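Local atomic coordinates of possible glutathione S-transferase (PDB entry 3M8N), a protein that probably catalyses the conjugation of glutathione to electrophilic substrates, as a member of the glutathione S-transferase superfamily. Residues A[91-96]-A[159-164]; A[141-146]-A[151-156]; A[164-169]-A[190-195]. All blocks are in the same frame, centred on the assembly; numbering follows the deposited sequence.

Contact 1: A[91-96]-A[159-164]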
# COMPACT_ATOMS: atom_id res chain seq x y z
N ALA A 91 9.45 -8.43 3.86
CA ALA A 91 8.43 -8.52 2.82
C ALA A 91 7.06 -8.75 3.47
O ALA A 91 6.08 -8.22 3.02
CB ALA A 91 8.77 -9.62 1.84
N GLU A 92 7.01 -9.49 4.57
CA GLU A 92 5.79 -9.64 5.34
C GLU A 92 5.32 -8.41 6.00
O GLU A 92 4.16 -8.21 6.04
CB GLU A 92 5.91 -10.72 6.43
CG GLU A 92 6.20 -12.09 5.91
CD GLU A 92 6.28 -13.13 7.05
OE1 GLU A 92 6.30 -12.76 8.28
OE2 GLU A 92 6.30 -14.33 6.68
N ALA A 93 6.21 -7.57 6.51
CA ALA A 93 5.83 -6.25 7.01
C ALA A 93 5.17 -5.44 5.93
O ALA A 93 4.20 -4.81 6.20
CB ALA A 93 7.04 -5.49 7.58
N LEU A 94 5.73 -5.45 4.71
CA LEU A 94 5.18 -4.74 3.57
C LEU A 94 3.89 -5.34 3.13
O LEU A 94 3.00 -4.63 2.78
CB LEU A 94 6.19 -4.68 2.38
CG LEU A 94 7.34 -3.68 2.53
CD1 LEU A 94 8.46 -3.97 1.60
CD2 LEU A 94 6.95 -2.18 2.51
N GLN A 95 3.81 -6.67 3.14
CA GLN A 95 2.57 -7.39 2.88
C GLN A 95 1.44 -6.84 3.72
O GLN A 95 0.45 -6.41 3.18
CB GLN A 95 2.72 -8.86 3.14
CG GLN A 95 1.46 -9.60 2.97
CD GLN A 95 1.47 -10.98 3.57
OE1 GLN A 95 2.21 -11.88 3.18
NE2 GLN A 95 0.55 -11.18 4.47
N TRP A 96 1.63 -6.76 5.03
CA TRP A 96 0.61 -6.22 5.88
C TRP A 96 0.35 -4.74 5.66
O TRP A 96 -0.75 -4.29 5.80
CB TRP A 96 0.92 -6.53 7.33
CG TRP A 96 0.68 -7.97 7.62
CD1 TRP A 96 1.61 -8.93 7.80
CD2 TRP A 96 -0.59 -8.60 7.72
NE1 TRP A 96 1.01 -10.13 8.01
CE2 TRP A 96 -0.35 -9.96 7.96
CE3 TRP A 96 -1.91 -8.16 7.63
CZ2 TRP A 96 -1.39 -10.90 8.09
CZ3 TRP A 96 -2.95 -9.10 7.76
CH2 TRP A 96 -2.68 -10.44 8.00
N THR A 159 6.92 -3.84 14.34
CA THR A 159 7.49 -3.35 13.11
C THR A 159 6.57 -2.22 12.65
O THR A 159 5.56 -1.91 13.32
CB THR A 159 7.68 -4.43 12.02
OG1 THR A 159 6.45 -4.78 11.45
CG2 THR A 159 8.28 -5.66 12.53
N ILE A 160 6.92 -1.58 11.54
CA ILE A 160 6.07 -0.55 10.94
C ILE A 160 4.73 -1.07 10.42
O ILE A 160 3.81 -0.31 10.29
CB ILE A 160 6.81 0.29 9.78
CG1 ILE A 160 7.57 -0.65 8.87
CG2 ILE A 160 7.65 1.34 10.35
CD1 ILE A 160 7.85 -0.04 7.50
N ALA A 161 4.62 -2.35 10.14
CA ALA A 161 3.33 -2.96 9.81
C ALA A 161 2.30 -2.79 10.89
O ALA A 161 1.16 -2.57 10.56
CB ALA A 161 3.46 -4.41 9.51
N ASP A 162 2.70 -2.93 12.19
CA ASP A 162 1.80 -2.76 13.36
C ASP A 162 1.36 -1.33 13.47
O ASP A 162 0.20 -1.04 13.66
CB ASP A 162 2.52 -3.18 14.63
CG ASP A 162 2.89 -4.61 14.62
OD1 ASP A 162 2.03 -5.47 14.73
OD2 ASP A 162 4.07 -4.91 14.49
N ILE A 163 2.32 -0.42 13.33
CA ILE A 163 2.07 1.01 13.34
C ILE A 163 1.14 1.39 12.21
O ILE A 163 0.27 2.21 12.41
CB ILE A 163 3.40 1.82 13.23
CG1 ILE A 163 4.31 1.48 14.40
CG2 ILE A 163 3.16 3.31 13.11
CD1 ILE A 163 5.65 1.89 14.15
N ALA A 164 1.36 0.87 11.01
CA ALA A 164 0.47 1.19 9.90
C ALA A 164 -0.97 0.74 10.14
O ALA A 164 -1.90 1.49 9.99
CB ALA A 164 1.00 0.61 8.62
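The N-capping box that starts helix 160-169, a recurrent feature of the GST C-terminal domain, meets helix 87-117 where Thr159 and Ala161 lie against Ala93 and Trp96. The Ala161 methyl lies against the backbone of helix 87-117: its CB sits 3.4 Å from Ala93 O and 4.0 Å from Trp96 CB, and the CA atoms of Ala93 and Ala161 approach to 5.0 Å, a distance that two methyl side chains permit. Trp96 touches with its CB alone, its indole leading away. Beside this, Thr159 OG1 lies 4.0 Å from Ala93 CB. With chi1 at 74°, that hydroxyl sits between its own backbone N and carbonyl carbon and takes a weak capping bond from Ala161 N (3.3 Å). In return Thr159 N donates to the anti lone pair of Asp162 OD2 at 3.0 Å, nearly straight at 162°. Asp162 OD1 receives Trp188 NE1 and Phe153 N, so three N-H groups grip this buried carboxylate and would be expected to favour its charged form. Ile160 and Ala164 continue the packing onto Leu73 of helix 69-77, while Glu92 bridges to Arg64 of the second subunit across the dimer interface.

Contact 2: A[141-146]-A[151-156]; sequences QVMENH and DYFAAG
His146 has CG anti to its backbone N (chi1 -174°), which sends the imidazole from the end of helix 129-146 toward Phe153, whose CG stands anti to its carbonyl carbon (chi1 -77°) and swings the phenyl back to the helix. The two planes are almost parallel, 14° apart, but slid so far that they barely overlap, with centroids 5.4 Å apart. Ring meets ring at His146 ND1, 3.5 Å from Phe153 CD1; separately, His146 CE1 comes to 3.2 Å from the backbone Phe153 O, a close carbon-oxygen approach without a hydrogen bond. One turn earlier, selenomethionine Met143 crosses the phenyl at about a right angle. Its CB and CG each lie 3.8 Å from Phe153 CZ, and the bend at chi3 brings CE to 3.9 Å from the same CZ. In the all-helical GST C-terminal domain this is where the chain turns back after helix 129-146, and Phe153 plugs the turn into the core between that helix and helix 160-169. Trp96 of helix 87-117 meets both rings obliquely, and Trp188 of helix 183-193 stands edge-to-face to Phe153. Toward the second subunit, Val142 packs on Ser52 and Asn145 on Pro51 of that chain.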
# COMPACT_ATOMS: atom_id res chain seq x y z
N GLN A 141 -11.26 -9.30 10.45
CA GLN A 141 -11.29 -10.73 10.63
C GLN A 141 -10.04 -11.38 10.15
O GLN A 141 -9.59 -12.34 10.75
CB GLN A 141 -12.48 -11.35 9.87
CG GLN A 141 -12.90 -12.68 10.38
CD GLN A 141 -13.40 -12.56 11.80
OE1 GLN A 141 -14.34 -11.79 12.06
NE2 GLN A 141 -12.74 -13.28 12.75
N VAL A 142 -9.51 -10.89 9.04
CA VAL A 142 -8.21 -11.34 8.57
C VAL A 142 -7.21 -11.02 9.68
O VAL A 142 -6.33 -11.82 9.97
CB VAL A 142 -7.77 -10.66 7.22
CG1 VAL A 142 -6.36 -11.09 6.83
CG2 VAL A 142 -8.71 -11.01 6.10
N MSE A 143 -7.36 -9.88 10.31
CA MSE A 143 -6.45 -9.49 11.38
C MSE A 143 -6.61 -10.34 12.65
O MSE A 143 -5.62 -10.80 13.23
CB MSE A 143 -6.60 -8.01 11.68
CG MSE A 143 -6.09 -7.08 10.56
SE MSE A 143 -6.71 -5.34 10.90
CE MSE A 143 -5.69 -4.73 12.34
N GLU A 144 -7.86 -10.55 13.07
CA GLU A 144 -8.19 -11.45 14.17
C GLU A 144 -7.61 -12.82 13.93
O GLU A 144 -6.92 -13.36 14.78
CB GLU A 144 -9.70 -11.61 14.26
CG GLU A 144 -10.13 -12.36 15.47
CD GLU A 144 -9.91 -11.56 16.71
OE1 GLU A 144 -9.58 -10.38 16.60
OE2 GLU A 144 -10.07 -12.09 17.83
N ASN A 145 -7.89 -13.39 12.78
CA ASN A 145 -7.43 -14.73 12.55
C ASN A 145 -5.91 -14.90 12.67
O ASN A 145 -5.41 -15.95 13.15
CB ASN A 145 -8.10 -15.32 11.29
CG ASN A 145 -7.16 -16.24 10.46
OD1 ASN A 145 -6.27 -15.75 9.70
ND2 ASN A 145 -7.40 -17.57 10.53
N HIS A 146 -5.18 -13.85 12.29
CA HIS A 146 -3.72 -13.86 12.28
C HIS A 146 -3.16 -13.67 13.67
O HIS A 146 -2.17 -14.27 14.04
CB HIS A 146 -3.21 -12.74 11.35
CG HIS A 146 -1.74 -12.76 11.18
ND1 HIS A 146 -0.91 -11.83 11.77
CD2 HIS A 146 -0.94 -13.63 10.54
CE1 HIS A 146 0.34 -12.13 11.50
NE2 HIS A 146 0.35 -13.22 10.76
N ASP A 151 1.55 -12.41 18.03
CA ASP A 151 1.39 -11.19 18.86
C ASP A 151 1.52 -9.90 18.05
O ASP A 151 1.00 -8.85 18.42
CB ASP A 151 2.42 -11.13 20.01
CG ASP A 151 2.04 -12.01 21.22
OD1 ASP A 151 1.03 -12.73 21.14
OD2 ASP A 151 2.75 -11.96 22.25
N TYR A 152 2.27 -10.00 16.96
CA TYR A 152 2.52 -8.88 16.03
C TYR A 152 2.38 -9.34 14.62
O TYR A 152 2.52 -10.54 14.33
CB TYR A 152 3.93 -8.33 16.22
CG TYR A 152 4.20 -7.74 17.58
CD1 TYR A 152 3.80 -6.45 17.88
CD2 TYR A 152 4.81 -8.51 18.58
CE1 TYR A 152 4.04 -5.93 19.13
CE2 TYR A 152 5.05 -8.01 19.84
CZ TYR A 152 4.67 -6.73 20.11
OH TYR A 152 4.95 -6.21 21.37
N PHE A 153 2.15 -8.38 13.72
CA PHE A 153 1.86 -8.78 12.34
C PHE A 153 3.02 -9.39 11.58
O PHE A 153 2.81 -10.30 10.81
CB PHE A 153 1.14 -7.67 11.56
CG PHE A 153 -0.30 -7.56 11.91
CD1 PHE A 153 -1.24 -8.37 11.28
CD2 PHE A 153 -0.72 -6.72 12.89
CE1 PHE A 153 -2.56 -8.32 11.64
CE2 PHE A 153 -2.00 -6.67 13.24
CZ PHE A 153 -2.93 -7.46 12.63
N ALA A 154 4.24 -8.93 11.80
CA ALA A 154 5.36 -9.51 11.05
C ALA A 154 6.52 -9.78 11.97
O ALA A 154 6.75 -8.98 12.88
CB ALA A 154 5.80 -8.51 9.91
N ALA A 155 7.28 -10.87 11.71
CA ALA A 155 8.60 -11.07 12.30
C ALA A 155 8.63 -11.26 13.85
O ALA A 155 9.68 -11.11 14.50
CB ALA A 155 9.52 -9.89 11.93
N GLY A 156 7.47 -11.54 14.42
CA GLY A 156 7.33 -11.69 15.85
C GLY A 156 7.67 -10.51 16.70
O GLY A 156 7.93 -10.68 17.87

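Contact 3: A[164-169]-A[190-195]; sequences ALYGYT and RRVEQT
Tyr166 carries this contact, its ring touched by Glu193 at the edge and by Val192 over a face. The phenol OH donates to Glu193 OE2 at 2.6 Å, a short bond that uses the anti lone pair of the carboxylate oxygen. OE2 lies in the plane of the phenol, yet the carboxylate itself is turned 88° against the ring, so the two flat groups meet crosswise. Glu193 CG also comes close, 3.2 Å from Tyr166 OH, and the chain is extended beyond it to the carboxylate. Over the face, Val192 CG1 makes a CH-pi contact 4.1 Å from the ring centroid and 29° off its normal, displaced toward Tyr166 CD1, which it approaches to 3.7 Å. The ring is delivered by its first torsion: CG is anti to the backbone N (chi1 -171°), and the side chain reaches across to helix 183-193.

Other side chains surround the ring: His170 stacks on it, Phe198 meets it nearly at right angles, and Leu189, Tyr16 and Leu20 pack round it. Each backbone is tied locally by a threonine hydroxyl: Thr169 OG1 donates to Leu165 O at 2.7 Å, from above the carbonyl plane, and Thr195 OG1 to Val192 O at 3.1 Å. Both carbonyls also accept the backbone N of the same threonine. Tyr166 joins helix 160-169 to helix 183-193 by a buried ring with a polar bond at its far end, a helix pairing within the alpha-helical C-terminal domain of the GST fold, on the flank where Tyr166 also reaches helix 13-24 of the thioredoxin-like domain.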
# COMPACT_ATOMS: atom_id res chain seq x y z
N ALA A 164 1.36 0.87 11.01
CA ALA A 164 0.47 1.19 9.90
C ALA A 164 -0.97 0.74 10.14
O ALA A 164 -1.90 1.49 9.99
CB ALA A 164 1.00 0.61 8.62
N LEU A 165 -1.14 -0.50 10.58
CA LEU A 165 -2.45 -1.05 10.90
C LEU A 165 -3.09 -0.36 12.10
O LEU A 165 -4.29 -0.13 12.14
CB LEU A 165 -2.34 -2.56 11.14
CG LEU A 165 -2.04 -3.31 9.85
CD1 LEU A 165 -1.53 -4.70 10.07
CD2 LEU A 165 -3.26 -3.33 9.02
N TYR A 166 -2.26 0.05 13.05
CA TYR A 166 -2.79 0.72 14.17
C TYR A 166 -3.52 2.01 13.85
O TYR A 166 -4.46 2.33 14.53
CB TYR A 166 -1.70 0.94 15.26
CG TYR A 166 -2.28 1.46 16.54
CD1 TYR A 166 -2.73 0.60 17.55
CD2 TYR A 166 -2.42 2.83 16.72
CE1 TYR A 166 -3.30 1.14 18.75
CE2 TYR A 166 -2.96 3.36 17.86
CZ TYR A 166 -3.41 2.51 18.87
OH TYR A 166 -3.95 3.15 19.94
N GLY A 167 -3.07 2.77 12.88
CA GLY A 167 -3.64 4.05 12.49
C GLY A 167 -5.15 4.17 12.41
O GLY A 167 -5.74 5.03 13.08
N TYR A 168 -5.78 3.35 11.57
CA TYR A 168 -7.22 3.29 11.49
C TYR A 168 -7.80 2.26 12.45
O TYR A 168 -8.80 2.51 13.04
CB TYR A 168 -7.71 3.10 10.04
CG TYR A 168 -7.39 4.27 9.21
CD1 TYR A 168 -7.87 5.52 9.56
CD2 TYR A 168 -6.55 4.17 8.14
CE1 TYR A 168 -7.54 6.66 8.84
CE2 TYR A 168 -6.19 5.33 7.39
CZ TYR A 168 -6.71 6.56 7.74
OH TYR A 168 -6.38 7.71 7.04
N THR A 169 -7.17 1.10 12.62
CA THR A 169 -7.72 0.09 13.52
C THR A 169 -8.10 0.71 14.86
O THR A 169 -9.13 0.37 15.45
CB THR A 169 -6.81 -1.12 13.72
OG1 THR A 169 -6.44 -1.67 12.45
CG2 THR A 169 -7.55 -2.22 14.48
N ARG A 190 -3.75 -2.89 22.51
CA ARG A 190 -3.18 -2.59 23.82
C ARG A 190 -1.71 -2.86 23.81
O ARG A 190 -0.99 -2.12 24.41
CB ARG A 190 -3.88 -3.34 24.99
CG ARG A 190 -5.29 -2.73 25.39
CD ARG A 190 -6.07 -3.41 26.63
NE ARG A 190 -6.33 -4.84 26.39
CZ ARG A 190 -7.46 -5.36 25.86
NH1 ARG A 190 -8.50 -4.60 25.54
NH2 ARG A 190 -7.52 -6.67 25.66
N ARG A 191 -1.25 -3.89 23.12
CA ARG A 191 0.19 -4.17 23.08
C ARG A 191 0.96 -3.03 22.42
O ARG A 191 2.00 -2.58 22.90
CB ARG A 191 0.35 -5.44 22.30
CG ARG A 191 1.58 -6.15 22.50
CD ARG A 191 1.55 -7.46 21.69
NE ARG A 191 0.66 -8.44 22.29
CZ ARG A 191 -0.46 -8.94 21.77
NH1 ARG A 191 -0.90 -8.65 20.57
NH2 ARG A 191 -1.16 -9.80 22.51
N VAL A 192 0.42 -2.52 21.34
CA VAL A 192 0.94 -1.35 20.67
C VAL A 192 0.94 -0.11 21.53
O VAL A 192 1.93 0.58 21.63
CB VAL A 192 0.21 -1.06 19.32
CG1 VAL A 192 0.71 0.21 18.73
CG2 VAL A 192 0.48 -2.18 18.39
N GLU A 193 -0.17 0.18 22.15
CA GLU A 193 -0.21 1.25 23.14
C GLU A 193 0.76 1.14 24.34
O GLU A 193 0.98 2.12 24.95
CB GLU A 193 -1.64 1.50 23.60
CG GLU A 193 -2.56 1.69 22.48
CD GLU A 193 -3.94 1.33 22.76
OE1 GLU A 193 -4.26 0.84 23.86
OE2 GLU A 193 -4.76 1.53 21.87
N GLN A 194 1.32 -0.02 24.65
CA GLN A 194 2.16 -0.13 25.83
C GLN A 194 3.60 -0.12 25.48
O GLN A 194 4.43 -0.27 26.41
CB GLN A 194 1.93 -1.37 26.70
CG GLN A 194 0.59 -1.97 26.66
CD GLN A 194 -0.37 -1.60 27.77
OE1 GLN A 194 -0.92 -0.50 27.78
NE2 GLN A 194 -0.70 -2.57 28.63
N THR A 195 3.91 0.03 24.18
CA THR A 195 5.26 0.22 23.67
C THR A 195 5.75 1.52 24.18
O THR A 195 5.03 2.48 24.20
CB THR A 195 5.30 0.30 22.11
OG1 THR A 195 4.68 -0.84 21.55
CG2 THR A 195 6.69 0.34 21.57

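How the contacts relate
The three contacts lie close together in the C-terminal domain, with centres about 10 Å apart for contacts 1 and 2 and about 12 Å for either of them with contact 3. Helix 160-169 is common to contacts 1 and 3, which share Ala164, and Leu165 of the 164-169 segment reaches the other two contacts: its CD1 lies 4.1 Å from Trp96 CB and 3.6 Å from Phe153 CD2. Contact 2 also reaches contact 3 through Met143 CE, 3.2 Å from Thr169 OG1. Contacts 1 and 2 touch the second subunit; contact 3 does not. In GSTs glutathione is held mainly by the thioredoxin-like domain, and no ligand takes part in any of the three.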